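Local coordinates for putative two-component sensor histidine kinase protein (Sinorhizobium meliloti, PDB 3HCY) that probably acts as a sensor histidine kinase that phosphorylates histidine at the expense of ATP, represented here by its GAF domain, at residues 13-18 / 108-113; 48-53 / 82-87. All coordinates share one frame; numbering follows the deposited sequence.

Contacts 1 and 2 belong to one GAF domain and lie on opposite faces of its antiparallel sheet. In contact 1, helix 5-19 rests on strand 104-112, an inner strand, on the face that also carries helix 120-146. In contact 2, the end of helix 45-50 touches helix 79-88 on the other face, with strand 35-41 close by. Their centres are about 18 Å apart and their nearest atoms about 6 Å, without touching. Along the chain contact 2 is nested within the loop closed by contact 1. Contact 1 is buried, and its helix 5-19 also touches the second subunit; contact 2 is a small helix-to-helix contact at the surface.

Contact 1 (13-18 / 108-113)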
loop_
_atom_site.group_PDB
_atom_site.type_symbol
_atom_site.label_atom_id
_atom_site.label_comp_id
_atom_site.label_asym_id
_atom_site.label_seq_id
_atom_site.Cartn_x
_atom_site.Cartn_y
_atom_site.Cartn_z
ATOM N N ASP A 13 -1.971 -3.762 9.156
ATOM C CA ASP A 13 -2.487 -5.039 8.667
ATOM C C ASP A 13 -1.676 -5.550 7.470
ATOM O O ASP A 13 -1.269 -6.723 7.456
ATOM C CB ASP A 13 -3.952 -4.977 8.263
ATOM C CG ASP A 13 -4.860 -4.722 9.417
ATOM O OD1 ASP A 13 -4.578 -5.060 10.567
ATOM O OD2 ASP A 13 -5.918 -4.154 9.190
ATOM N N ALA A 14 -1.442 -4.681 6.490
ATOM C CA ALA A 14 -0.694 -5.118 5.330
ATOM C C ALA A 14 0.735 -5.437 5.768
ATOM O O ALA A 14 1.282 -6.403 5.311
ATOM C CB ALA A 14 -0.702 -4.072 4.199
ATOM N N ILE A 15 1.334 -4.649 6.652
ATOM C CA ILE A 15 2.712 -4.935 7.024
ATOM C C ILE A 15 2.855 -6.360 7.569
ATOM O O ILE A 15 3.793 -7.067 7.197
ATOM C CB ILE A 15 3.296 -3.955 8.043
ATOM C CG1 ILE A 15 3.742 -2.659 7.343
ATOM C CG2 ILE A 15 4.492 -4.566 8.694
ATOM C CD1 ILE A 15 3.291 -1.285 8.090
ATOM N N GLN A 16 1.901 -6.761 8.411
ATOM C CA GLN A 16 1.917 -8.064 9.068
ATOM C C GLN A 16 1.741 -9.222 8.109
ATOM O O GLN A 16 2.442 -10.242 8.207
ATOM C CB GLN A 16 0.802 -8.129 10.121
ATOM C CG GLN A 16 1.041 -7.152 11.334
ATOM C CD GLN A 16 -0.117 -7.167 12.352
ATOM O OE1 GLN A 16 -1.249 -7.498 11.984
ATOM N NE2 GLN A 16 0.158 -6.807 13.615
ATOM N N GLY A 17 0.777 -9.064 7.221
ATOM C CA GLY A 17 0.480 -10.046 6.246
ATOM C C GLY A 17 1.531 -10.160 5.171
ATOM O O GLY A 17 1.857 -11.268 4.749
ATOM N N ALA A 18 2.065 -9.038 4.696
ATOM C CA ALA A 18 3.123 -9.083 3.662
ATOM C C ALA A 18 4.545 -9.422 4.195
ATOM O O ALA A 18 5.363 -9.994 3.463
ATOM C CB ALA A 18 3.133 -7.811 2.814
ATOM N N PHE A 108 8.279 4.305 8.615
ATOM C CA PHE A 108 7.605 3.174 9.224
ATOM C C PHE A 108 8.632 2.078 9.435
ATOM O O PHE A 108 9.616 1.996 8.700
ATOM C CB PHE A 108 6.325 2.715 8.446
ATOM C CG PHE A 108 6.505 1.466 7.596
ATOM C CD1 PHE A 108 6.491 0.226 8.163
ATOM C CD2 PHE A 108 6.672 1.555 6.244
ATOM C CE1 PHE A 108 6.666 -0.903 7.385
ATOM C CE2 PHE A 108 6.854 0.442 5.473
ATOM C CZ PHE A 108 6.865 -0.778 6.038
ATOM N N MET A 109 8.408 1.298 10.490
ATOM C CA MET A 109 9.447 0.477 11.075
ATOM C C MET A 109 8.894 -0.930 11.154
ATOM O O MET A 109 7.708 -1.141 11.513
ATOM C CB MET A 109 9.854 0.943 12.516
ATOM C CG MET A 109 10.244 2.427 12.752
ATOM S SD MET A 109 11.850 2.761 12.149
ATOM C CE MET A 109 12.694 1.292 12.698
ATOM N N THR A 110 9.766 -1.879 10.836
ATOM C CA THR A 110 9.514 -3.268 11.137
ATOM C C THR A 110 10.531 -3.630 12.194
ATOM O O THR A 110 11.663 -3.209 12.114
ATOM C CB THR A 110 9.781 -4.118 9.939
ATOM O OG1 THR A 110 11.077 -3.754 9.446
ATOM C CG2 THR A 110 8.728 -3.892 8.878
ATOM N N TYR A 111 10.106 -4.396 13.178
ATOM C CA TYR A 111 10.940 -4.807 14.296
ATOM C C TYR A 111 10.940 -6.335 14.312
ATOM O O TYR A 111 9.929 -6.969 13.961
ATOM C CB TYR A 111 10.357 -4.294 15.609
ATOM C CG TYR A 111 10.174 -2.801 15.678
ATOM C CD1 TYR A 111 11.245 -1.959 15.943
ATOM C CD2 TYR A 111 8.919 -2.210 15.512
ATOM C CE1 TYR A 111 11.082 -0.560 16.029
ATOM C CE2 TYR A 111 8.756 -0.802 15.599
ATOM C CZ TYR A 111 9.838 -0.010 15.861
ATOM O OH TYR A 111 9.719 1.342 15.926
ATOM N N TYR A 112 12.065 -6.919 14.692
ATOM C CA TYR A 112 12.164 -8.361 14.858
ATOM C C TYR A 112 12.807 -8.648 16.202
ATOM O O TYR A 112 13.866 -8.072 16.517
ATOM C CB TYR A 112 13.017 -8.975 13.763
ATOM C CG TYR A 112 12.414 -8.845 12.385
ATOM C CD1 TYR A 112 11.740 -9.906 11.795
ATOM C CD2 TYR A 112 12.538 -7.658 11.664
ATOM C CE1 TYR A 112 11.228 -9.806 10.535
ATOM C CE2 TYR A 112 11.997 -7.542 10.404
ATOM C CZ TYR A 112 11.348 -8.618 9.840
ATOM O OH TYR A 112 10.798 -8.485 8.568
ATOM N N ASP A 113 12.171 -9.519 16.987
ATOM C CA ASP A 113 12.628 -9.852 18.334
ATOM C C ASP A 113 13.956 -10.695 18.360
ATOM O O ASP A 113 14.570 -10.869 19.403
ATOM C CB ASP A 113 11.530 -10.645 19.054
ATOM C CG ASP A 113 10.266 -9.866 19.255
ATOM O OD1 ASP A 113 10.392 -8.631 19.344
ATOM O OD2 ASP A 113 9.173 -10.508 19.347
#
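Ile-15, on the sheet-facing side of helix 5-19, meets Phe-108 and Thr-110 of strand 104-112, joining the N-terminal helix to the antiparallel sheet of the GAF fold. The contact is wholly apolar and buried. Ile-15 and Phe-108 reach toward each other from opposite directions, and both carbons of the longer isoleucine branch lie beside one side of the ring: Ile-15 CG1 is 3.4 Å from Phe-108 CE1, while Ile-15 CD1 is 3.5 Å from Phe-108 CD1. The approach is oblique to the ring. With chi1 at -80°, CG1 of Ile-15 sits beside its own backbone N and CG2 points anti to that nitrogen, which splits the two branches between two strand residues two positions apart. The longer branch takes the phenyl ring and the short one the threonine methyl.

Phe-108 is held among several groups. Its ring also meets that of Phe-96 on the adjacent strand 92-99, the planes inclined by about 25°, and touches Ala-130 of helix 120-146. Ile-15 in turn packs on Ala-24 and Cys-21. The same helix also reaches the second subunit: Asp-13 forms salt bridges with Arg-41 of its own chain and with Arg-139 of the second subunit, and Ala-14 packs on Gln-132 of that subunit. Thr-110 closes the contact more loosely, its CG2 methyl 4.3 Å from Ile-15 CG2.

Contact 2 (48-53 / 82-87); sequences QRAVDG and KESIVG
The backbone bond from Gly-87 N to Glu-83 O, 2.9 Å long, belongs to the turn of helix 79-88 that presents Ser-84 to Ala-50 and Val-51. Val-86 N binds Lys-82 O at 3.1 Å in the same turn. No hydrogen bond crosses between 48-53 and 82-87; the contact is made by one serine set against two small apolar side chains. Ser-84 points toward them and divides its atoms between the two: Ser-84 OG lies 3.6 Å from Ala-50 CB, and Ser-84 CB lies 4.0 Å from Val-51 CG1. The nearest backbones are those of Ala-50 and Ser-84, with CA atoms 6.8 Å apart, a close approach that such small side chains permit.

In the GAF fold these two short helices lie in the connections between strands, on the face of the sheet turned away from helices 5-19 and 120-146. Val-51, where the backbone leaves helical angles, is attached to the preceding turn by a weak bond of 3.4 Å from its N to Gln-48 O. Its side chain bridges two parts of the domain, reaching Ser-84 through CG1 while also packing on Phe-37 of strand 35-41. Next to Ser-84, Ile-85 is buried against Val-72, Phe-77 and Ile-90. Val-51 CG1 stands beside its own backbone N at a chi1 of -53°, which sets this methyl facing the serine.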
loop_
_atom_site.group_PDB
_atom_site.type_symbol
_atom_site.label_atom_id
_atom_site.label_comp_id
_atom_site.label_asym_id
_atom_site.label_seq_id
_atom_site.Cartn_x
_atom_site.Cartn_y
_atom_site.Cartn_z
ATOM N N GLN A 48 7.752 3.898 23.345
ATOM C CA GLN A 48 7.436 4.955 22.412
ATOM C C GLN A 48 7.894 6.312 22.952
ATOM O O GLN A 48 8.526 7.087 22.214
ATOM C CB GLN A 48 5.933 4.924 22.059
ATOM C CG GLN A 48 5.565 3.679 21.271
ATOM C CD GLN A 48 4.129 3.541 20.954
ATOM O OE1 GLN A 48 3.277 4.087 21.655
ATOM N NE2 GLN A 48 3.830 2.801 19.920
ATOM N N ARG A 49 7.621 6.558 24.244
ATOM C CA ARG A 49 8.080 7.758 24.934
ATOM C C ARG A 49 9.592 7.780 24.942
ATOM O O ARG A 49 10.218 8.799 24.723
ATOM C CB ARG A 49 7.586 7.758 26.364
ATOM C CG ARG A 49 6.068 7.946 26.580
ATOM C CD ARG A 49 5.734 8.255 28.094
ATOM N NE ARG A 49 6.097 7.144 29.026
ATOM C CZ ARG A 49 5.330 6.077 29.337
ATOM N NH1 ARG A 49 4.092 5.903 28.838
ATOM N NH2 ARG A 49 5.808 5.167 30.171
ATOM N N ALA A 50 10.163 6.610 25.170
ATOM C CA ALA A 50 11.595 6.410 25.277
ATOM C C ALA A 50 12.345 6.937 24.091
ATOM O O ALA A 50 13.361 7.584 24.242
ATOM C CB ALA A 50 11.899 4.938 25.426
ATOM N N VAL A 51 11.871 6.679 22.895
ATOM C CA VAL A 51 12.714 6.831 21.726
ATOM C C VAL A 51 12.276 7.835 20.707
ATOM O O VAL A 51 12.718 7.787 19.585
ATOM C CB VAL A 51 12.723 5.545 20.966
ATOM C CG1 VAL A 51 13.092 4.444 21.859
ATOM C CG2 VAL A 51 11.376 5.291 20.457
ATOM N N ASP A 52 11.363 8.706 21.059
ATOM C CA ASP A 52 10.957 9.731 20.143
ATOM C C ASP A 52 12.212 10.551 19.860
ATOM O O ASP A 52 13.159 10.502 20.633
ATOM C CB ASP A 52 9.894 10.578 20.813
ATOM C CG ASP A 52 8.533 9.967 20.732
ATOM O OD1 ASP A 52 8.165 9.519 19.654
ATOM O OD2 ASP A 52 7.809 9.945 21.730
ATOM N N GLY A 53 12.237 11.286 18.755
ATOM C CA GLY A 53 13.366 12.139 18.468
ATOM C C GLY A 53 14.150 11.808 17.228
ATOM O O GLY A 53 13.981 12.458 16.209
ATOM N N LYS A 82 20.456 2.067 22.286
ATOM C CA LYS A 82 20.594 0.630 22.288
ATOM C C LYS A 82 19.975 -0.010 23.532
ATOM O O LYS A 82 19.335 -1.012 23.441
ATOM C CB LYS A 82 22.054 0.252 22.151
ATOM C CG LYS A 82 22.317 -1.271 22.068
ATOM C CD LYS A 82 23.819 -1.630 21.878
ATOM C CE LYS A 82 24.115 -3.157 21.816
ATOM N NZ LYS A 82 25.587 -3.476 21.630
ATOM N N GLU A 83 20.104 0.591 24.692
ATOM C CA GLU A 83 19.463 0.012 25.871
ATOM C C GLU A 83 17.964 0.053 25.722
ATOM O O GLU A 83 17.253 -0.849 26.174
ATOM C CB GLU A 83 19.891 0.735 27.153
ATOM C CG GLU A 83 19.257 0.183 28.484
ATOM C CD GLU A 83 19.273 -1.382 28.630
ATOM O OE1 GLU A 83 20.349 -2.003 28.438
ATOM O OE2 GLU A 83 18.205 -1.992 28.959
ATOM N N SER A 84 17.477 1.107 25.084
ATOM C CA SER A 84 16.040 1.267 24.912
ATOM C C SER A 84 15.476 0.189 24.015
ATOM O O SER A 84 14.423 -0.368 24.310
ATOM C CB SER A 84 15.700 2.643 24.369
ATOM O OG SER A 84 15.216 3.459 25.419
ATOM N N ILE A 85 16.193 -0.123 22.939
ATOM C CA ILE A 85 15.711 -1.136 22.005
ATOM C C ILE A 85 15.725 -2.520 22.691
ATOM O O ILE A 85 14.700 -3.162 22.827
ATOM C CB ILE A 85 16.580 -1.206 20.761
ATOM C CG1 ILE A 85 16.252 -0.037 19.831
ATOM C CG2 ILE A 85 16.425 -2.621 20.093
ATOM C CD1 ILE A 85 17.480 0.473 19.080
ATOM N N VAL A 86 16.900 -2.951 23.144
ATOM C CA VAL A 86 17.029 -4.254 23.718
ATOM C C VAL A 86 16.098 -4.410 24.932
ATOM O O VAL A 86 15.398 -5.395 25.049
ATOM C CB VAL A 86 18.558 -4.686 23.962
ATOM C CG1 VAL A 86 18.626 -5.959 24.649
ATOM C CG2 VAL A 86 19.385 -4.610 22.702
ATOM N N GLY A 87 15.982 -3.416 25.782
ATOM C CA GLY A 87 15.079 -3.581 26.904
ATOM C C GLY A 87 13.638 -3.750 26.505
ATOM O O GLY A 87 12.841 -4.349 27.258
#